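Local coordinates for enterobactin synthetase component F-related protein (Vibrio cholerae serotype O1, PDB 4OXI), which probably activates glycine as glycyl-adenylate, as an adenylation domain related to nonribosomal peptide synthetases, in a lipopolysaccharide-modification pathway of antimicrobial peptide resistance, at residues I136-I141 with P229-V234. Residues are numbered along the deposited sequence; the frame is centred on the assembly and turned at random.
Sequences IQETLI and PKRIAV
E138, on helix 133-142, meets R231 of strand 230-235 in an end-on, two-pronged salt bridge: NH2 of R231 lies 2.8 Å from OE1 of E138, and NH1 of R231 lies 3.0 Å from OE2 of E138. Both carboxylate oxygens accept through their syn lone pairs. The fit is not flat, however, since the carboxylate and guanidinium planes stand 32° apart. Both bonds are bent, the one from NH2 the more so, with an N-H...O angle of 132°. E138 swings CG anti to its backbone N (chi1 -167°) and bends at chi2, which carries the carboxylate off the helix to meet an arginine arriving from the opposite direction. OE2 of E138 also rests 4.1 Å from CG of P229, whose ring thus borders the ion pair. One residue on, OG1 of T139 sits near the guanidinium edge and is hydrogen-bonded to OE1 of Q221 and to the backbone O of Q135; the same Q221 oxygen takes a weak bond from NH1 of R231. Q221 belongs to strand 216-222, the antiparallel partner of strand 230-235. The salt bridge thus ties helix 133-142 to the strand that follows the glycine-, serine- and threonine-rich, P-loop-like A3 motif of adenylate-forming enzymes.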
loop_
_atom_site.group_PDB
_atom_site.type_symbol
_atom_site.label_atom_id
_atom_site.label_comp_id
_atom_site.label_asym_id
_atom_site.label_seq_id
_atom_site.Cartn_x
_atom_site.Cartn_y
_atom_site.Cartn_z
ATOM N N ILE A 136 7.126 15.741 -5.183
ATOM C CA ILE A 136 5.711 16.079 -5.030
ATOM C C ILE A 136 5.205 16.792 -6.281
ATOM O O ILE A 136 4.132 16.454 -6.799
ATOM C CB ILE A 136 5.468 16.964 -3.784
ATOM C CG1 ILE A 136 5.787 16.179 -2.511
ATOM C CG2 ILE A 136 4.022 17.455 -3.739
ATOM C CD1 ILE A 136 5.741 17.008 -1.235
ATOM N N GLN A 137 5.986 17.758 -6.772
ATOM C CA GLN A 137 5.655 18.482 -8.008
ATOM C C GLN A 137 5.486 17.502 -9.171
ATOM O O GLN A 137 4.520 17.592 -9.933
ATOM C CB GLN A 137 6.748 19.514 -8.355
ATOM C CG GLN A 137 6.551 20.931 -7.800
ATOM C CD GLN A 137 7.847 21.795 -7.836
ATOM O OE1 GLN A 137 8.956 21.272 -7.992
ATOM N NE2 GLN A 137 7.697 23.115 -7.674
ATOM N N GLU A 138 6.417 16.558 -9.304
ATOM C CA GLU A 138 6.332 15.567 -10.377
ATOM C C GLU A 138 5.034 14.765 -10.254
ATOM O O GLU A 138 4.360 14.493 -11.252
ATOM C CB GLU A 138 7.567 14.651 -10.372
ATOM C CG GLU A 138 7.752 13.778 -11.642
ATOM C CD GLU A 138 6.869 12.503 -11.679
ATOM O OE1 GLU A 138 6.612 11.978 -12.801
ATOM O OE2 GLU A 138 6.450 12.007 -10.591
ATOM N N THR A 139 4.665 14.418 -9.026
ATOM C CA THR A 139 3.433 13.661 -8.792
ATOM C C THR A 139 2.168 14.448 -9.150
ATOM O O THR A 139 1.285 13.922 -9.831
ATOM C CB THR A 139 3.335 13.203 -7.335
ATOM O OG1 THR A 139 4.419 12.312 -7.054
ATOM C CG2 THR A 139 2.005 12.488 -7.083
ATOM N N LEU A 140 2.084 15.699 -8.697
ATOM C CA LEU A 140 0.939 16.560 -9.010
ATOM C C LEU A 140 0.786 16.749 -10.514
ATOM O O LEU A 140 -0.330 16.780 -11.053
ATOM C CB LEU A 140 1.110 17.930 -8.349
ATOM C CG LEU A 140 1.189 17.927 -6.822
ATOM C CD1 LEU A 140 1.379 19.339 -6.314
ATOM C CD2 LEU A 140 -0.077 17.315 -6.222
ATOM N N ILE A 141 1.917 16.873 -11.194
ATOM C CA ILE A 141 1.892 17.047 -12.635
ATOM C C ILE A 141 1.436 15.759 -13.314
ATOM O O ILE A 141 0.513 15.777 -14.125
ATOM C CB ILE A 141 3.258 17.484 -13.173
ATOM C CG1 ILE A 141 3.463 18.977 -12.919
ATOM C CG2 ILE A 141 3.343 17.218 -14.660
ATOM C CD1 ILE A 141 4.930 19.408 -13.004
ATOM N N PRO A 229 8.650 7.221 -11.662
ATOM C CA PRO A 229 7.699 6.339 -10.979
ATOM C C PRO A 229 6.632 5.806 -11.932
ATOM O O PRO A 229 6.198 6.515 -12.849
ATOM C CB PRO A 229 7.051 7.263 -9.941
ATOM C CG PRO A 229 8.039 8.379 -9.745
ATOM C CD PRO A 229 8.661 8.579 -11.097
ATOM N N LYS A 230 6.235 4.556 -11.722
ATOM C CA LYS A 230 5.071 4.014 -12.388
ATOM C C LYS A 230 3.897 4.404 -11.521
ATOM O O LYS A 230 4.003 4.411 -10.286
ATOM C CB LYS A 230 5.153 2.496 -12.462
ATOM C CG LYS A 230 6.252 1.970 -13.375
ATOM C CD LYS A 230 6.339 0.448 -13.284
ATOM C CE LYS A 230 7.388 -0.099 -14.238
ATOM N NZ LYS A 230 7.418 -1.592 -14.169
ATOM N N ARG A 231 2.784 4.746 -12.149
ATOM C CA ARG A 231 1.585 5.040 -11.390
ATOM C C ARG A 231 0.444 4.082 -11.670
ATOM O O ARG A 231 0.227 3.646 -12.809
ATOM C CB ARG A 231 1.177 6.489 -11.570
ATOM C CG ARG A 231 1.764 7.329 -10.443
ATOM C CD ARG A 231 1.860 8.756 -10.806
ATOM N NE ARG A 231 2.929 8.975 -11.761
ATOM C CZ ARG A 231 4.067 9.592 -11.466
ATOM N NH1 ARG A 231 4.281 10.037 -10.226
ATOM N NH2 ARG A 231 4.984 9.755 -12.414
ATOM N N ILE A 232 -0.268 3.742 -10.605
ATOM C CA ILE A 232 -1.273 2.704 -10.664
ATOM C C ILE A 232 -2.573 3.278 -10.135
ATOM O O ILE A 232 -2.689 3.590 -8.941
ATOM C CB ILE A 232 -0.841 1.528 -9.795
ATOM C CG1 ILE A 232 0.431 0.897 -10.369
ATOM C CG2 ILE A 232 -1.943 0.500 -9.685
ATOM C CD1 ILE A 232 1.112 -0.050 -9.400
ATOM N N ALA A 233 -3.538 3.441 -11.031
ATOM C CA ALA A 233 -4.827 3.986 -10.669
ATOM C C ALA A 233 -5.807 2.832 -10.457
ATOM O O ALA A 233 -6.050 2.050 -11.370
ATOM C CB ALA A 233 -5.321 4.928 -11.756
ATOM N N VAL A 234 -6.357 2.740 -9.249
ATOM C CA VAL A 234 -7.237 1.657 -8.852
ATOM C C VAL A 234 -8.683 2.166 -8.852
ATOM O O VAL A 234 -8.992 3.189 -8.236
ATOM C CB VAL A 234 -6.856 1.152 -7.444
ATOM C CG1 VAL A 234 -7.875 0.135 -6.926
ATOM C CG2 VAL A 234 -5.456 0.550 -7.458
#